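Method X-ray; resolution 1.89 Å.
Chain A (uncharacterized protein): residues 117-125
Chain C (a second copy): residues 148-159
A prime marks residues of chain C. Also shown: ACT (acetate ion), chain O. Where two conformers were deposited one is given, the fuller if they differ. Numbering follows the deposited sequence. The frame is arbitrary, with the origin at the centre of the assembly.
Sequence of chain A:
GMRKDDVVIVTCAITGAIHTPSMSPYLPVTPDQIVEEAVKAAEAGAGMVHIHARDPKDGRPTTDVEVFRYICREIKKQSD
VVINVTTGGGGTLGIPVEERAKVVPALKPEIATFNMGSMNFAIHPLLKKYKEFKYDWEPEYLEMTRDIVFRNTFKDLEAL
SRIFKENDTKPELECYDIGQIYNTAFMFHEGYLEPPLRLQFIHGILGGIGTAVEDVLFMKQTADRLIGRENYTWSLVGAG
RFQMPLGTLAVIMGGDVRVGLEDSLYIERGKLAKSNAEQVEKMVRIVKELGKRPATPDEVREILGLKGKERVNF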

# COMPACT_ATOMS: atom_id res chain seq x y z
N GLY A 117 -21.30 -5.18 9.49
CA GLY A 117 -21.78 -5.95 8.37
C GLY A 117 -22.07 -7.42 8.63
O GLY A 117 -21.69 -8.01 9.68
N SER A 118 -22.81 -8.00 7.70
CA SER A 118 -23.07 -9.43 7.72
C SER A 118 -21.85 -10.18 7.22
O SER A 118 -21.21 -9.75 6.26
N MSE A 119 -21.54 -11.31 7.83
CA MSE A 119 -20.30 -12.01 7.52
C MSE A 119 -20.33 -13.45 7.95
O MSE A 119 -21.05 -13.84 8.92
N ASN A 120 -19.47 -14.27 7.33
CA ASN A 120 -19.12 -15.50 7.97
C ASN A 120 -18.28 -15.17 9.21
O ASN A 120 -17.53 -14.19 9.24
N PHE A 121 -18.46 -15.97 10.27
CA PHE A 121 -17.75 -15.80 11.54
C PHE A 121 -17.58 -17.21 12.07
O PHE A 121 -18.44 -17.70 12.77
N ALA A 122 -16.52 -17.90 11.68
CA ALA A 122 -16.45 -19.34 11.86
C ALA A 122 -15.33 -19.71 12.83
O ALA A 122 -14.15 -19.27 12.69
N ILE A 123 -15.68 -20.51 13.82
CA ILE A 123 -14.68 -20.96 14.84
C ILE A 123 -14.66 -22.48 14.95
O ILE A 123 -14.08 -23.04 15.90
N HIS A 124 -15.29 -23.17 14.00
CA HIS A 124 -15.16 -24.64 13.93
C HIS A 124 -13.69 -25.16 13.91
O HIS A 124 -13.43 -26.31 14.32
N PRO A 125 -12.72 -24.33 13.46
CA PRO A 125 -11.37 -24.93 13.51
C PRO A 125 -10.83 -25.13 14.93
O PRO A 125 -9.86 -25.89 15.15
N ILE C 148 -31.59 -8.48 3.11
CA ILE C 148 -31.26 -9.83 2.71
C ILE C 148 -29.75 -10.04 2.66
O ILE C 148 -29.02 -9.31 1.98
N VAL C 149 -29.29 -11.06 3.36
CA VAL C 149 -27.89 -11.44 3.27
C VAL C 149 -27.68 -12.27 2.01
O VAL C 149 -28.47 -13.15 1.70
N PHE C 150 -26.63 -11.93 1.28
CA PHE C 150 -26.11 -12.78 0.21
C PHE C 150 -25.29 -13.83 0.90
O PHE C 150 -24.21 -13.57 1.37
N ARG C 151 -25.87 -15.02 1.05
CA ARG C 151 -25.36 -16.04 1.96
C ARG C 151 -24.45 -17.03 1.27
O ARG C 151 -24.85 -17.71 0.32
N ASN C 152 -23.23 -17.13 1.79
CA ASN C 152 -22.29 -18.15 1.30
C ASN C 152 -21.39 -18.54 2.45
O ASN C 152 -20.26 -18.09 2.55
N THR C 153 -21.89 -19.45 3.28
CA THR C 153 -21.21 -19.84 4.46
C THR C 153 -20.07 -20.79 4.11
O THR C 153 -20.06 -21.35 3.03
N PHE C 154 -19.16 -21.02 5.05
CA PHE C 154 -18.12 -22.03 4.86
C PHE C 154 -18.68 -23.43 4.58
O PHE C 154 -18.12 -24.15 3.74
N LYS C 155 -19.77 -23.81 5.24
CA LYS C 155 -20.45 -25.06 4.89
C LYS C 155 -20.88 -25.06 3.42
O LYS C 155 -20.62 -26.02 2.67
N ASP C 156 -21.55 -23.99 3.02
CA ASP C 156 -21.98 -23.86 1.62
C ASP C 156 -20.78 -24.09 0.68
O ASP C 156 -20.86 -24.84 -0.31
N LEU C 157 -19.68 -23.41 0.99
CA LEU C 157 -18.51 -23.41 0.13
C LEU C 157 -17.88 -24.80 0.01
O LEU C 157 -17.43 -25.20 -1.07
N GLU C 158 -17.87 -25.54 1.11
CA GLU C 158 -17.29 -26.88 1.11
C GLU C 158 -18.15 -27.76 0.22
O GLU C 158 -17.62 -28.55 -0.58
N ALA C 159 -19.48 -27.64 0.33
CA ALA C 159 -20.40 -28.46 -0.50
C ALA C 159 -20.25 -28.12 -1.99
O ALA C 159 -20.20 -28.99 -2.87

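Along chain A the side chains alternate: Ser118, Asn120, Ala122 and His124 point toward chain C, while Met119 (selenomethionine, chi1 p) and Phe121 (chi1 t) point away and touch nothing of the other stretch. Gly117 has no side chain to contribute.

Ser118 (chi1 m) opens the contact, its OG lying 3.6 Å from CG2 of Val149′, whose chi1 is t. A small side chain fits this close approach, and the hydroxyl is hydrogen-bonded elsewhere in the structure, so it is not left unpaired beside a methyl group.

Asn120 (chi1 m) is the centre of the contact and buries the largest area. Its ND2 donates to the backbone O of Asn152′ at 2.8 Å with a nearly straight angle of 174°, an apt use of an amide in a buried site, where a free carbonyl would be costly. The same ND2 lies over one face of the Phe154′ ring, and Asn120 CB comes within 3.7 Å of Phe154′ CE2. This carbonyl just precedes Thr153′ (chi1 p), which caps the helix: its OG1 accepts from Asp156′ N at 3.1 Å, and Asp156′ OD2 returns the favour by accepting from Thr153′ N at 3.0 Å.

Ala122 offers a single methyl, and its CB meets CD2 of Phe154′ (chi1 m) at 3.7 Å. The aromatic ring thus packs against both Asn120 and Ala122.

His124 (chi1 p) reaches toward the helix, its CE1 4.3 Å from Phe154′ CB. Its NE2 is 4.3 Å from Glu158′ OE2, too far for a direct bond, so a water spans the gap, 2.8 Å from His124 NE2 and donating to Glu158′ OE2 at 2.6 Å.

Outside this contact, extended Arg151′ binds an acetate through NH1 to OXT at 3.0 Å and NH2 to O at 2.9 Å, pairing two donors with two acceptors.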

# COMPACT_ATOMS: atom_id res chain seq x y z
CB SER A 118 -24.31 -9.73 6.87
OG SER A 118 -25.46 -9.04 7.39
CB MSE A 119 -19.09 -11.29 8.17
CG MSE A 119 -19.17 -11.25 9.70
SE MSE A 119 -17.79 -10.21 10.55
CE MSE A 119 -16.29 -11.43 10.02
CB ASN A 120 -18.41 -16.51 7.02
CG ASN A 120 -19.30 -16.90 5.82
OD1 ASN A 120 -20.53 -16.80 5.86
ND2 ASN A 120 -18.66 -17.36 4.75
CB PHE A 121 -18.59 -14.91 12.49
CG PHE A 121 -17.81 -14.33 13.65
CD1 PHE A 121 -17.06 -15.13 14.52
CD2 PHE A 121 -17.86 -12.96 13.90
CE1 PHE A 121 -16.35 -14.58 15.54
CE2 PHE A 121 -17.14 -12.42 14.96
CZ PHE A 121 -16.38 -13.22 15.77
CB ALA A 122 -16.30 -20.05 10.53
CB ILE A 123 -14.94 -20.24 16.20
CG1 ILE A 123 -16.38 -20.47 16.71
CG2 ILE A 123 -14.66 -18.70 16.05
CD1 ILE A 123 -16.71 -19.72 18.08
CB HIS A 124 -15.92 -25.25 12.74
CG HIS A 124 -15.47 -24.77 11.39
ND1 HIS A 124 -15.80 -23.53 10.88
CD2 HIS A 124 -14.73 -25.39 10.44
CE1 HIS A 124 -15.27 -23.41 9.68
NE2 HIS A 124 -14.60 -24.51 9.40
CB PRO A 125 -10.51 -23.93 12.71
CG PRO A 125 -11.50 -23.32 11.73
CD PRO A 125 -12.73 -23.13 12.62
CB ILE C 148 -31.95 -10.23 1.32
CG1 ILE C 148 -33.46 -10.39 1.52
CG2 ILE C 148 -31.34 -11.52 0.77
CD1 ILE C 148 -34.35 -10.59 0.21
CB VAL C 149 -27.45 -12.26 4.48
CG1 VAL C 149 -26.05 -12.82 4.29
CG2 VAL C 149 -27.56 -11.41 5.75
CB PHE C 150 -25.28 -11.95 -0.77
CG PHE C 150 -24.72 -12.72 -1.94
CD1 PHE C 150 -25.44 -13.75 -2.53
CD2 PHE C 150 -23.49 -12.39 -2.46
CE1 PHE C 150 -24.93 -14.46 -3.64
CE2 PHE C 150 -22.95 -13.11 -3.57
CZ PHE C 150 -23.70 -14.14 -4.17
CB ARG C 151 -26.51 -16.86 2.56
CG ARG C 151 -26.11 -17.86 3.62
CD ARG C 151 -27.32 -18.72 4.04
NE ARG C 151 -26.93 -19.74 5.01
CZ ARG C 151 -27.02 -19.61 6.33
NH1 ARG C 151 -27.52 -18.49 6.86
NH2 ARG C 151 -26.61 -20.61 7.14
CB ASN C 152 -21.46 -17.63 0.11
CG ASN C 152 -22.32 -17.05 -1.04
OD1 ASN C 152 -22.81 -17.77 -1.94
ND2 ASN C 152 -22.48 -15.74 -1.04
CB THR C 153 -22.15 -20.55 5.47
OG1 THR C 153 -22.55 -21.83 4.95
CG2 THR C 153 -23.38 -19.64 5.84
CB PHE C 154 -17.08 -22.07 5.98
CG PHE C 154 -16.15 -20.89 5.95
CD1 PHE C 154 -15.16 -20.81 5.01
CD2 PHE C 154 -16.31 -19.83 6.84
CE1 PHE C 154 -14.32 -19.70 4.93
CE2 PHE C 154 -15.45 -18.75 6.77
CZ PHE C 154 -14.48 -18.68 5.80
CB LYS C 155 -21.66 -25.33 5.75
CG LYS C 155 -22.27 -26.69 5.42
CD LYS C 155 -23.35 -27.09 6.41
CE LYS C 155 -23.84 -28.52 6.18
NZ LYS C 155 -25.11 -28.60 5.42
CB ASP C 156 -22.55 -22.46 1.35
CG ASP C 156 -23.89 -22.20 1.99
OD1 ASP C 156 -24.64 -23.17 2.32
OD2 ASP C 156 -24.22 -21.00 2.14
CB LEU C 157 -17.46 -22.39 0.60
CG LEU C 157 -17.90 -20.92 0.69
CD1 LEU C 157 -16.72 -20.00 1.04
CD2 LEU C 157 -18.57 -20.43 -0.59
CB GLU C 158 -17.23 -27.48 2.52
CG GLU C 158 -16.38 -26.71 3.52
CD GLU C 158 -16.62 -27.13 4.99
OE1 GLU C 158 -17.31 -28.15 5.21
OE2 GLU C 158 -16.12 -26.45 5.90
CB ALA C 159 -21.86 -28.26 -0.04
C ACT O . -28.24 -19.06 10.25
O ACT O . -27.97 -20.13 9.67
OXT ACT O . -27.48 -18.13 9.87
CH3 ACT O . -29.36 -18.85 11.24
O HOH W 1 -14.01 -25.24 6.71